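Local atomic coordinates of fiber (PDB entry 2QLK), a protein that forms the trimeric head (knob) of the human adenovirus 35 fibre, which binds the receptor CD46 and so attaches the virus to its host cell. Residues L51-G56 and S120-P125; V71-T76 and E192-T197; N93-E98 and I171-A176; S156-N161 and L185-S190. One frame throughout, in Å; residues are numbered along the deposited sequence.

How the contacts relate
Contact 1 and contact 3 lie at one end of the knob domain, their nearest atoms about 4 Å apart, whereas contact 2 and contact 4 touch each other on the opposite side of the chain's centre. Contact 1 is the buried one, a lysine-carbonyl bond beside a phenylalanine. Contact 3 lies at the surface and rests on a serine-carboxylate bond with a small apolar patch. Contacts 2 and 4 are partly buried: in the first, backbone bonds join two loops, while the second is mainly apolar and belongs to a hairpin of the four-stranded sheet. Phe75 of contact 2 links them by packing on Leu160 and Leu185 of contact 4.

Contact 1. Residues L51-G56 and S120-P125; sequences LVKNGG and SKAFMP
Lys53 and Phe123 bring the end of a strand of the knob's antiparallel beta sandwich against a short 3-10 turn, residues 120-123, in the long loop that leads to strand 142-150. The polar part is a single bond, from Lys53 NZ to Ala122 O at 2.7 Å. NZ lies in the carbonyl plane on a lone pair, with a C=O...donor angle of 116°. The lysine reaches it by a bent route: CG is anti to the backbone N, and chi2 of 90° turns CD towards the turn, bringing CD to 3.0 Å from Ala122 O. That oxygen also accepts from Thr209 OG1, so two donors grip it.

The aromatic part is formed by Phe123, whose CE2 corner reaches the strand backbone. CE2 is 3.4 Å from Leu51 O and 3.6 Å from Lys53 N, both set obliquely to the ring. The side chains of the strand add to this, with Lys53 CB 3.9 Å from Phe123 CE2 and an apolar contact of 4.2 Å between Leu51 CB and Phe123 CD2. Leu24 of the adjacent strand also packs on the ring.

On the strand itself, Val52 points away from the turn and packs on Asn54 of the third subunit, placing this strand end near the trimer interface. Within the turn, Ser120 O accepts from Phe123 N at 2.8 Å and also lies in the plane of the Phe123 ring, at its edge.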
loop_
_atom_site.group_PDB
_atom_site.type_symbol
_atom_site.label_atom_id
_atom_site.label_comp_id
_atom_site.label_asym_id
_atom_site.label_seq_id
_atom_site.Cartn_x
_atom_site.Cartn_y
_atom_site.Cartn_z
ATOM N N LEU A 51 -12.544 6.790 -1.444
ATOM C CA LEU A 51 -12.535 6.313 -0.069
ATOM C C LEU A 51 -13.552 5.174 0.055
ATOM O O LEU A 51 -14.734 5.342 -0.258
ATOM C CB LEU A 51 -12.911 7.444 0.884
ATOM C CG LEU A 51 -12.033 8.692 0.876
ATOM C CD1 LEU A 51 -12.653 9.773 1.720
ATOM C CD2 LEU A 51 -10.649 8.327 1.461
ATOM N N VAL A 52 -13.075 4.010 0.485
ATOM C CA VAL A 52 -13.917 2.841 0.653
ATOM C C VAL A 52 -13.953 2.393 2.116
ATOM O O VAL A 52 -12.902 2.180 2.743
ATOM C CB VAL A 52 -13.413 1.659 -0.203
ATOM C CG1 VAL A 52 -14.168 0.382 0.178
ATOM C CG2 VAL A 52 -13.574 1.963 -1.689
ATOM N N LYS A 53 -15.167 2.258 2.646
ATOM C CA LYS A 53 -15.375 1.814 4.012
ATOM C C LYS A 53 -15.150 0.315 3.968
ATOM O O LYS A 53 -15.680 -0.375 3.104
ATOM C CB LYS A 53 -16.798 2.104 4.468
ATOM C CG LYS A 53 -17.086 1.632 5.875
ATOM C CD LYS A 53 -16.772 2.690 6.892
ATOM C CE LYS A 53 -17.144 2.225 8.283
ATOM N NZ LYS A 53 -17.181 3.369 9.234
ATOM N N ASN A 54 -14.352 -0.187 4.899
ATOM C CA ASN A 54 -14.034 -1.602 4.920
ATOM C C ASN A 54 -13.717 -1.949 6.369
ATOM O O ASN A 54 -12.557 -2.071 6.756
ATOM C CB ASN A 54 -12.830 -1.827 3.997
ATOM C CG ASN A 54 -12.480 -3.286 3.822
ATOM O OD1 ASN A 54 -13.311 -4.170 4.039
ATOM N ND2 ASN A 54 -11.246 -3.547 3.403
ATOM N N GLY A 55 -14.771 -2.072 7.175
ATOM C CA GLY A 55 -14.599 -2.383 8.584
ATOM C C GLY A 55 -14.083 -1.177 9.336
ATOM O O GLY A 55 -14.524 -0.056 9.103
ATOM N N GLY A 56 -13.126 -1.397 10.229
ATOM C CA GLY A 56 -12.575 -0.298 10.997
ATOM C C GLY A 56 -11.610 0.555 10.209
ATOM O O GLY A 56 -11.057 1.520 10.746
ATOM N N SER A 120 -21.575 9.682 5.534
ATOM C CA SER A 120 -20.227 10.163 5.258
ATOM C C SER A 120 -19.362 10.075 6.510
ATOM O O SER A 120 -18.150 9.845 6.419
ATOM C CB SER A 120 -20.263 11.603 4.743
ATOM O OG SER A 120 -20.842 11.654 3.452
ATOM N N LYS A 121 -19.996 10.248 7.671
ATOM C CA LYS A 121 -19.307 10.187 8.955
ATOM C C LYS A 121 -18.511 8.874 9.118
ATOM O O LYS A 121 -17.456 8.847 9.749
ATOM C CB LYS A 121 -20.322 10.324 10.096
ATOM C CG LYS A 121 -19.692 10.511 11.468
ATOM C CD LYS A 121 -20.735 10.758 12.547
ATOM C CE LYS A 121 -21.502 9.490 12.898
ATOM N NZ LYS A 121 -20.653 8.495 13.616
ATOM N N ALA A 122 -19.007 7.793 8.530
ATOM C CA ALA A 122 -18.325 6.511 8.640
ATOM C C ALA A 122 -17.065 6.438 7.758
ATOM O O ALA A 122 -16.285 5.494 7.849
ATOM C CB ALA A 122 -19.286 5.396 8.296
ATOM N N PHE A 123 -16.876 7.437 6.904
ATOM C CA PHE A 123 -15.705 7.496 6.043
ATOM C C PHE A 123 -14.683 8.456 6.633
ATOM O O PHE A 123 -13.621 8.667 6.060
ATOM C CB PHE A 123 -16.071 8.007 4.649
ATOM C CG PHE A 123 -16.897 7.056 3.846
ATOM C CD1 PHE A 123 -18.292 7.043 3.971
ATOM C CD2 PHE A 123 -16.286 6.178 2.945
ATOM C CE1 PHE A 123 -19.074 6.165 3.204
ATOM C CE2 PHE A 123 -17.040 5.298 2.173
ATOM C CZ PHE A 123 -18.450 5.287 2.299
ATOM N N MET A 124 -15.004 9.037 7.780
ATOM C CA MET A 124 -14.123 10.018 8.396
ATOM C C MET A 124 -13.068 9.418 9.308
ATOM O O MET A 124 -13.265 8.343 9.877
ATOM C CB MET A 124 -14.968 11.018 9.187
ATOM C CG MET A 124 -15.971 11.798 8.342
ATOM S SD MET A 124 -15.156 13.057 7.277
ATOM C CE MET A 124 -15.476 12.403 5.730
ATOM N N PRO A 125 -11.920 10.096 9.432
ATOM C CA PRO A 125 -10.795 9.682 10.272
ATOM C C PRO A 125 -11.111 9.821 11.755
ATOM O O PRO A 125 -11.412 10.930 12.244
ATOM C CB PRO A 125 -9.676 10.647 9.869
ATOM C CG PRO A 125 -10.443 11.868 9.408
ATOM C CD PRO A 125 -11.544 11.251 8.598
#

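Contact 2. Residues V71-T76 and E192-T197; sequences VNQMFT and ESNIAT
Gln73 and Ile195 carry the outer part of this contact, in which the knob-domain loop between strands 57-66 and 79-88 meets the one between strands 177-186 and 203-208. Their side chains cross at a slant. The glutamine is extended beyond CG, and the CD1 methyl of Ile195 presses against its length, 3.3 Å from both Gln73 CB and Gln73 CD.

Asn72 points its CB at the opposite backbone instead, 3.1 Å from Ala196 O. Its OD1 accepts from Leu198 N, just beyond the segment. Thr76 divides its two branches: OG1 turns back to its own loop and bonds Gln73 O at 2.7 Å, while CG2, anti to the carbonyl carbon, reaches across to 3.7 Å from Glu192 O. Glu192 lays its CB by Phe75 O and bends at chi2 (-92°), which turns CD away from residues 71-76; the carboxylate oxygens bond Ser152 OG and Tyr149 OH.

Backbone bonds close both ends of the interface. Ala196 N donates to Asn72 O at 3.0 Å with a nearly straight N-H...O angle of 162°, and Glu192 N donates to Phe75 O at 2.8 Å with a more bent one of 140°. CA-H...O contacts from Ile195 to Asn72 O and from Thr76 to Glu192 O accompany them. The loops are thus joined mainly through their peptide groups, while the hydroxyls bonded to Glu192 would probably offset its charge.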
loop_
_atom_site.group_PDB
_atom_site.type_symbol
_atom_site.label_atom_id
_atom_site.label_comp_id
_atom_site.label_asym_id
_atom_site.label_seq_id
_atom_site.Cartn_x
_atom_site.Cartn_y
_atom_site.Cartn_z
ATOM N N VAL A 71 -0.219 25.292 -13.061
ATOM C CA VAL A 71 -0.013 24.023 -12.400
ATOM C C VAL A 71 0.938 23.173 -13.263
ATOM O O VAL A 71 1.968 22.681 -12.786
ATOM C CB VAL A 71 -1.363 23.292 -12.194
ATOM C CG1 VAL A 71 -1.124 21.864 -11.687
ATOM C CG2 VAL A 71 -2.222 24.080 -11.192
ATOM N N ASN A 72 0.627 23.054 -14.550
ATOM C CA ASN A 72 1.434 22.216 -15.423
ATOM C C ASN A 72 2.808 22.753 -15.808
ATOM O O ASN A 72 3.411 22.322 -16.789
ATOM C CB ASN A 72 0.599 21.836 -16.646
ATOM C CG ASN A 72 -0.655 21.077 -16.251
ATOM O OD1 ASN A 72 -0.629 20.271 -15.313
ATOM N ND2 ASN A 72 -1.755 21.338 -16.938
ATOM N N GLN A 73 3.315 23.662 -14.983
ATOM C CA GLN A 73 4.624 24.255 -15.193
ATOM C C GLN A 73 5.420 24.113 -13.887
ATOM O O GLN A 73 6.619 24.394 -13.837
ATOM C CB GLN A 73 4.465 25.729 -15.582
ATOM C CG GLN A 73 5.739 26.412 -16.054
ATOM C CD GLN A 73 5.455 27.632 -16.921
ATOM O OE1 GLN A 73 4.643 28.486 -16.566
ATOM N NE2 GLN A 73 6.133 27.718 -18.065
ATOM N N MET A 74 4.744 23.662 -12.831
ATOM C CA MET A 74 5.418 23.501 -11.542
ATOM C C MET A 74 6.592 22.517 -11.621
ATOM O O MET A 74 7.572 22.634 -10.869
ATOM C CB MET A 74 4.428 23.040 -10.472
ATOM C CG MET A 74 3.399 24.101 -10.118
ATOM S SD MET A 74 2.283 23.577 -8.793
ATOM C CE MET A 74 3.501 23.527 -7.399
ATOM N N PHE A 75 6.500 21.551 -12.527
ATOM C CA PHE A 75 7.570 20.575 -12.646
ATOM C C PHE A 75 8.711 20.978 -13.592
ATOM O O PHE A 75 9.435 20.116 -14.085
ATOM C CB PHE A 75 6.988 19.186 -12.990
ATOM C CG PHE A 75 6.244 18.526 -11.822
ATOM C CD1 PHE A 75 6.231 19.118 -10.556
ATOM C CD2 PHE A 75 5.575 17.304 -11.990
ATOM C CE1 PHE A 75 5.557 18.498 -9.463
ATOM C CE2 PHE A 75 4.897 16.677 -10.907
ATOM C CZ PHE A 75 4.891 17.275 -9.650
ATOM N N THR A 76 8.852 22.285 -13.857
ATOM C CA THR A 76 9.981 22.779 -14.659
ATOM C C THR A 76 11.074 23.196 -13.645
ATOM O O THR A 76 12.201 23.549 -14.011
ATOM C CB THR A 76 9.619 24.019 -15.520
ATOM O OG1 THR A 76 9.082 25.047 -14.679
ATOM C CG2 THR A 76 8.612 23.656 -16.607
ATOM N N GLU A 192 10.756 18.594 -16.008
ATOM C CA GLU A 192 10.320 19.076 -17.316
ATOM C C GLU A 192 10.963 20.410 -17.693
ATOM O O GLU A 192 11.323 21.199 -16.834
ATOM C CB GLU A 192 8.801 19.240 -17.353
ATOM C CG GLU A 192 8.023 17.984 -17.014
ATOM C CD GLU A 192 7.668 17.144 -18.237
ATOM O OE1 GLU A 192 8.040 17.528 -19.374
ATOM O OE2 GLU A 192 7.007 16.100 -18.049
ATOM N N SER A 193 11.087 20.649 -18.995
ATOM C CA SER A 193 11.653 21.891 -19.503
ATOM C C SER A 193 10.518 22.845 -19.866
ATOM O O SER A 193 10.721 24.052 -19.979
ATOM C CB SER A 193 12.509 21.612 -20.735
ATOM O OG SER A 193 11.757 20.914 -21.711
ATOM N N ASN A 194 9.321 22.303 -20.058
ATOM C CA ASN A 194 8.178 23.138 -20.394
ATOM C C ASN A 194 6.849 22.510 -19.994
ATOM O O ASN A 194 6.797 21.368 -19.530
ATOM C CB ASN A 194 8.163 23.453 -21.890
ATOM C CG ASN A 194 7.316 24.674 -22.215
ATOM O OD1 ASN A 194 7.059 24.978 -23.381
ATOM N ND2 ASN A 194 6.886 25.389 -21.179
ATOM N N ILE A 195 5.778 23.273 -20.183
ATOM C CA ILE A 195 4.438 22.829 -19.844
ATOM C C ILE A 195 4.212 21.378 -20.229
ATOM O O ILE A 195 4.546 20.956 -21.346
ATOM C CB ILE A 195 3.374 23.691 -20.542
ATOM C CG1 ILE A 195 3.656 25.170 -20.287
ATOM C CG2 ILE A 195 2.004 23.335 -20.021
ATOM C CD1 ILE A 195 3.755 25.538 -18.808
ATOM N N ALA A 196 3.642 20.624 -19.291
ATOM C CA ALA A 196 3.345 19.202 -19.476
ATOM C C ALA A 196 2.320 18.891 -18.410
ATOM O O ALA A 196 2.420 19.409 -17.299
ATOM C CB ALA A 196 4.601 18.370 -19.259
ATOM N N THR A 197 1.335 18.057 -18.731
ATOM C CA THR A 197 0.286 17.740 -17.768
ATOM C C THR A 197 0.863 17.156 -16.504
ATOM O O THR A 197 1.493 16.087 -16.520
ATOM C CB THR A 197 -0.738 16.732 -18.317
ATOM O OG1 THR A 197 -1.209 17.168 -19.597
ATOM C CG2 THR A 197 -1.922 16.639 -17.383
#

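Contact 3. Residues N93-E98 and I171-A176; sequences NLLTEE and ISSNVA
Leu95 brings its CD1 methyl against the opposite loop, 4.1 Å from Val175 CG2 and 3.9 Å from Ser173 OG. The leucine and valine side chains cross at a slant and form the small apolar half of this surface contact. Leu95 is also the centre of an inverse gamma turn, and its CB points at residues 171-176.

The polar half is carried by Glu98, whose chain runs extended beyond CG to present the carboxylate to the other loop. Ser173 OG donates to Glu98 OE1 at 2.7 Å and is accepted on the syn lone pair of OE1. With that approach the hydroxyl also comes within 3.2 Å of Glu98 OE2. In Ser173, chi1 of 65° places OG between the backbone N and the carbonyl carbon, where it meets Glu98. A hydroxyl giving its proton in this way is consistent with an ionised glutamate.

Other groups close round the same oxygen. Ser172 OG lies 3.5 Å from Glu98 OE1, and the methyls Ile171 CG2 and Val175 CG2 each come to 3.7 Å from it. Nearer the backbone of the glutamate, Ile171 CD1 meets Glu98 CB at 4.0 Å, so the isoleucine flanks the chain as well as its end.

The knob has no helix here. Residues 93-98 lie between strands 79-88 and 106-107, and residues 171-176 between strands 157-166 and 177-186. Strand 79-88 is the common support: Glu98, Ile171 and Val175 all pack on Tyr87, while backbone bonds tie Leu95 to Tyr87 and Ala176 to Phe88, fastening both loops to that outer strand of the four-stranded sheet.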
loop_
_atom_site.group_PDB
_atom_site.type_symbol
_atom_site.label_atom_id
_atom_site.label_comp_id
_atom_site.label_asym_id
_atom_site.label_seq_id
_atom_site.Cartn_x
_atom_site.Cartn_y
_atom_site.Cartn_z
ATOM N N ASN A 93 -19.624 15.887 5.684
ATOM C CA ASN A 93 -19.762 16.576 4.411
ATOM C C ASN A 93 -18.625 17.546 4.196
ATOM O O ASN A 93 -18.248 18.294 5.101
ATOM C CB ASN A 93 -21.082 17.353 4.345
ATOM C CG ASN A 93 -22.269 16.536 4.802
ATOM O OD1 ASN A 93 -22.807 16.770 5.888
ATOM N ND2 ASN A 93 -22.685 15.571 3.983
ATOM N N LEU A 94 -18.093 17.549 2.983
ATOM C CA LEU A 94 -16.995 18.436 2.649
ATOM C C LEU A 94 -17.388 19.912 2.729
ATOM O O LEU A 94 -18.354 20.352 2.109
ATOM C CB LEU A 94 -16.480 18.117 1.238
ATOM C CG LEU A 94 -15.385 19.042 0.704
ATOM C CD1 LEU A 94 -14.128 18.947 1.584
ATOM C CD2 LEU A 94 -15.086 18.662 -0.726
ATOM N N LEU A 95 -16.637 20.671 3.509
ATOM C CA LEU A 95 -16.868 22.092 3.639
ATOM C C LEU A 95 -16.075 22.743 2.501
ATOM O O LEU A 95 -14.927 23.182 2.694
ATOM C CB LEU A 95 -16.352 22.563 4.994
ATOM C CG LEU A 95 -17.101 22.026 6.216
ATOM C CD1 LEU A 95 -16.443 22.547 7.498
ATOM C CD2 LEU A 95 -18.572 22.465 6.136
ATOM N N THR A 96 -16.701 22.812 1.322
ATOM C CA THR A 96 -16.056 23.340 0.114
ATOM C C THR A 96 -15.508 24.758 0.131
ATOM O O THR A 96 -14.532 25.050 -0.558
ATOM C CB THR A 96 -16.983 23.225 -1.121
ATOM O OG1 THR A 96 -18.165 24.010 -0.914
ATOM C CG2 THR A 96 -17.376 21.770 -1.362
ATOM N N GLU A 97 -16.122 25.650 0.896
ATOM C CA GLU A 97 -15.623 27.013 0.940
ATOM C C GLU A 97 -14.255 27.103 1.605
ATOM O O GLU A 97 -13.423 27.893 1.189
ATOM C CB GLU A 97 -16.604 27.914 1.686
ATOM C CG GLU A 97 -17.926 28.144 0.969
ATOM C CD GLU A 97 -18.986 28.705 1.902
ATOM O OE1 GLU A 97 -18.605 29.302 2.938
ATOM O OE2 GLU A 97 -20.194 28.554 1.594
ATOM N N GLU A 98 -14.024 26.295 2.635
ATOM C CA GLU A 98 -12.756 26.314 3.376
ATOM C C GLU A 98 -11.721 25.338 2.831
ATOM O O GLU A 98 -10.526 25.502 3.046
ATOM C CB GLU A 98 -13.017 25.990 4.851
ATOM C CG GLU A 98 -13.918 26.997 5.552
ATOM C CD GLU A 98 -14.645 26.416 6.753
ATOM O OE1 GLU A 98 -13.974 25.905 7.679
ATOM O OE2 GLU A 98 -15.894 26.478 6.768
ATOM N N ILE A 171 -8.864 24.063 10.872
ATOM C CA ILE A 171 -8.826 25.435 10.369
ATOM C C ILE A 171 -9.699 26.389 11.166
ATOM O O ILE A 171 -9.215 27.395 11.689
ATOM C CB ILE A 171 -9.274 25.504 8.894
ATOM C CG1 ILE A 171 -9.363 26.962 8.444
ATOM C CG2 ILE A 171 -10.614 24.815 8.722
ATOM C CD1 ILE A 171 -9.946 27.147 7.055
ATOM N N SER A 172 -10.985 26.067 11.266
ATOM C CA SER A 172 -11.910 26.924 11.992
ATOM C C SER A 172 -13.313 26.344 12.092
ATOM O O SER A 172 -13.510 25.164 12.385
ATOM C CB SER A 172 -11.991 28.282 11.297
ATOM O OG SER A 172 -12.525 28.137 9.990
ATOM N N SER A 173 -14.279 27.222 11.842
ATOM C CA SER A 173 -15.701 26.911 11.873
ATOM C C SER A 173 -16.073 25.699 12.719
ATOM O O SER A 173 -15.573 25.512 13.833
ATOM C CB SER A 173 -16.218 26.716 10.440
ATOM O OG SER A 173 -15.620 25.587 9.827
ATOM N N ASN A 174 -16.978 24.897 12.167
ATOM C CA ASN A 174 -17.457 23.683 12.802
ATOM C C ASN A 174 -16.807 22.498 12.071
ATOM O O ASN A 174 -17.477 21.526 11.718
ATOM C CB ASN A 174 -18.990 23.613 12.701
ATOM C CG ASN A 174 -19.646 23.046 13.959
ATOM O OD1 ASN A 174 -20.874 23.013 14.073
ATOM N ND2 ASN A 174 -18.829 22.598 14.907
ATOM N N VAL A 175 -15.500 22.608 11.824
ATOM C CA VAL A 175 -14.736 21.542 11.171
ATOM C C VAL A 175 -14.704 20.337 12.126
ATOM O O VAL A 175 -14.103 20.405 13.190
ATOM C CB VAL A 175 -13.266 21.974 10.905
ATOM C CG1 VAL A 175 -12.485 20.813 10.316
ATOM C CG2 VAL A 175 -13.217 23.171 9.979
ATOM N N ALA A 176 -15.360 19.246 11.757
ATOM C CA ALA A 176 -15.381 18.055 12.590
ATOM C C ALA A 176 -14.253 17.079 12.219
ATOM O O ALA A 176 -13.842 16.261 13.052
ATOM C CB ALA A 176 -16.713 17.355 12.441
#

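Contact 4. Residues S156-N161 and L185-S190; sequences SLFPLN and LNASES
Phe158 meets Ala187 where the beta hairpin of strands 157-166 and 177-186 opens at its end, within the four-stranded antiparallel sheet of the knob. The phenylalanine points its CB towards the other segment, and its ring meets it by an edge: Ala187 CB lies in the ring plane, 3.8 Å from Phe158 CE2. Glu189 O sits at the same edge, 3.7 Å from Phe158 CE2, while Leu185 CD1 approaches obliquely at 4.2 Å from Phe158 CD2. Pro191 also packs on this ring, and on its other side in the sheet the backbone of Phe158 pairs with Tyr149.

At Pro159, a water bonded to Asn186 N also lies unusually close to Pro159 O, so a bridge through it is doubtful. The CA atoms of Phe158 and Ala187 are 7.8 Å from each other, whereas those of Leu160 and Leu185 are 5.1 Å apart; the segments thus diverge towards the start of strand 157-166.

Leu160, where the backbones are nearer, packs on Leu185. The two side chains cross at a slant, and one methyl meets two carbons: Leu160 CD2 lies 3.7 Å from Leu185 CB and 4.0 Å from Leu185 CD1.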
loop_
_atom_site.group_PDB
_atom_site.type_symbol
_atom_site.label_atom_id
_atom_site.label_comp_id
_atom_site.label_asym_id
_atom_site.label_seq_id
_atom_site.Cartn_x
_atom_site.Cartn_y
_atom_site.Cartn_z
ATOM N N SER A 156 10.640 9.124 -17.716
ATOM C CA SER A 156 11.314 8.669 -16.523
ATOM C C SER A 156 10.470 9.035 -15.298
ATOM O O SER A 156 9.608 9.916 -15.350
ATOM C CB SER A 156 12.715 9.273 -16.431
ATOM O OG SER A 156 12.683 10.681 -16.451
ATOM N N LEU A 157 10.721 8.325 -14.209
ATOM C CA LEU A 157 10.002 8.514 -12.968
ATOM C C LEU A 157 10.712 9.347 -11.936
ATOM O O LEU A 157 11.881 9.114 -11.597
ATOM C CB LEU A 157 9.672 7.162 -12.338
ATOM C CG LEU A 157 8.709 6.274 -13.128
ATOM C CD1 LEU A 157 8.420 4.997 -12.347
ATOM C CD2 LEU A 157 7.425 7.040 -13.385
ATOM N N PHE A 158 10.005 10.345 -11.440
ATOM C CA PHE A 158 10.566 11.159 -10.382
ATOM C C PHE A 158 9.756 10.835 -9.132
ATOM O O PHE A 158 8.529 10.912 -9.151
ATOM C CB PHE A 158 10.437 12.650 -10.714
ATOM C CG PHE A 158 11.530 13.177 -11.606
ATOM C CD1 PHE A 158 11.616 12.787 -12.937
ATOM C CD2 PHE A 158 12.462 14.098 -11.110
ATOM C CE1 PHE A 158 12.609 13.311 -13.776
ATOM C CE2 PHE A 158 13.466 14.634 -11.946
ATOM C CZ PHE A 158 13.536 14.239 -13.282
ATOM N N PRO A 159 10.428 10.456 -8.033
ATOM C CA PRO A 159 9.642 10.161 -6.840
ATOM C C PRO A 159 9.107 11.451 -6.214
ATOM O O PRO A 159 9.739 12.518 -6.278
ATOM C CB PRO A 159 10.644 9.434 -5.926
ATOM C CG PRO A 159 11.958 10.059 -6.323
ATOM C CD PRO A 159 11.847 10.112 -7.827
ATOM N N LEU A 160 7.923 11.338 -5.639
ATOM C CA LEU A 160 7.254 12.455 -4.975
ATOM C C LEU A 160 6.982 11.983 -3.568
ATOM O O LEU A 160 6.479 10.871 -3.359
ATOM C CB LEU A 160 5.924 12.802 -5.662
ATOM C CG LEU A 160 5.964 13.313 -7.120
ATOM C CD1 LEU A 160 4.521 13.580 -7.652
ATOM C CD2 LEU A 160 6.783 14.607 -7.164
ATOM N N ASN A 161 7.364 12.799 -2.595
ATOM C CA ASN A 161 7.109 12.431 -1.218
ATOM C C ASN A 161 5.679 12.829 -1.021
ATOM O O ASN A 161 5.277 13.905 -1.457
ATOM C CB ASN A 161 7.991 13.234 -0.276
ATOM C CG ASN A 161 9.457 13.066 -0.586
ATOM O OD1 ASN A 161 10.027 11.993 -0.385
ATOM N ND2 ASN A 161 10.078 14.122 -1.100
ATOM N N LEU A 185 8.129 17.581 -4.456
ATOM C CA LEU A 185 9.137 17.184 -5.422
ATOM C C LEU A 185 10.465 17.810 -4.961
ATOM O O LEU A 185 10.555 19.018 -4.759
ATOM C CB LEU A 185 8.805 17.715 -6.816
ATOM C CG LEU A 185 10.051 17.589 -7.729
ATOM C CD1 LEU A 185 10.320 16.105 -8.104
ATOM C CD2 LEU A 185 9.868 18.438 -8.964
ATOM N N ASN A 186 11.495 16.996 -4.809
ATOM C CA ASN A 186 12.787 17.523 -4.403
ATOM C C ASN A 186 13.843 16.787 -5.202
ATOM O O ASN A 186 14.389 15.800 -4.735
ATOM C CB ASN A 186 12.986 17.321 -2.897
ATOM C CG ASN A 186 14.322 17.840 -2.410
ATOM O OD1 ASN A 186 15.362 17.234 -2.660
ATOM N ND2 ASN A 186 14.302 18.972 -1.719
ATOM N N ALA A 187 14.124 17.282 -6.405
ATOM C CA ALA A 187 15.084 16.656 -7.310
ATOM C C ALA A 187 16.333 17.482 -7.606
ATOM O O ALA A 187 16.364 18.679 -7.364
ATOM C CB ALA A 187 14.387 16.312 -8.629
ATOM N N SER A 188 17.354 16.825 -8.147
ATOM C CA SER A 188 18.613 17.473 -8.499
ATOM C C SER A 188 18.448 18.205 -9.818
ATOM O O SER A 188 19.161 19.168 -10.099
ATOM C CB SER A 188 19.708 16.432 -8.657
ATOM O OG SER A 188 19.715 15.559 -7.554
ATOM N N GLU A 189 17.515 17.729 -10.636
ATOM C CA GLU A 189 17.241 18.338 -11.927
ATOM C C GLU A 189 15.737 18.541 -12.052
ATOM O O GLU A 189 14.957 17.929 -11.319
ATOM C CB GLU A 189 17.747 17.439 -13.060
ATOM C CG GLU A 189 17.508 17.996 -14.466
ATOM C CD GLU A 189 18.318 19.256 -14.769
ATOM O OE1 GLU A 189 19.567 19.179 -14.760
ATOM O OE2 GLU A 189 17.706 20.322 -15.022
ATOM N N SER A 190 15.328 19.409 -12.969
ATOM C CA SER A 190 13.908 19.655 -13.170
ATOM C C SER A 190 13.333 18.548 -14.049
ATOM O O SER A 190 13.899 18.199 -15.090
ATOM C CB SER A 190 13.685 21.025 -13.823
ATOM O OG SER A 190 14.289 21.087 -15.097
HETATM O O HOH W 1 10.791 14.046 -4.627
#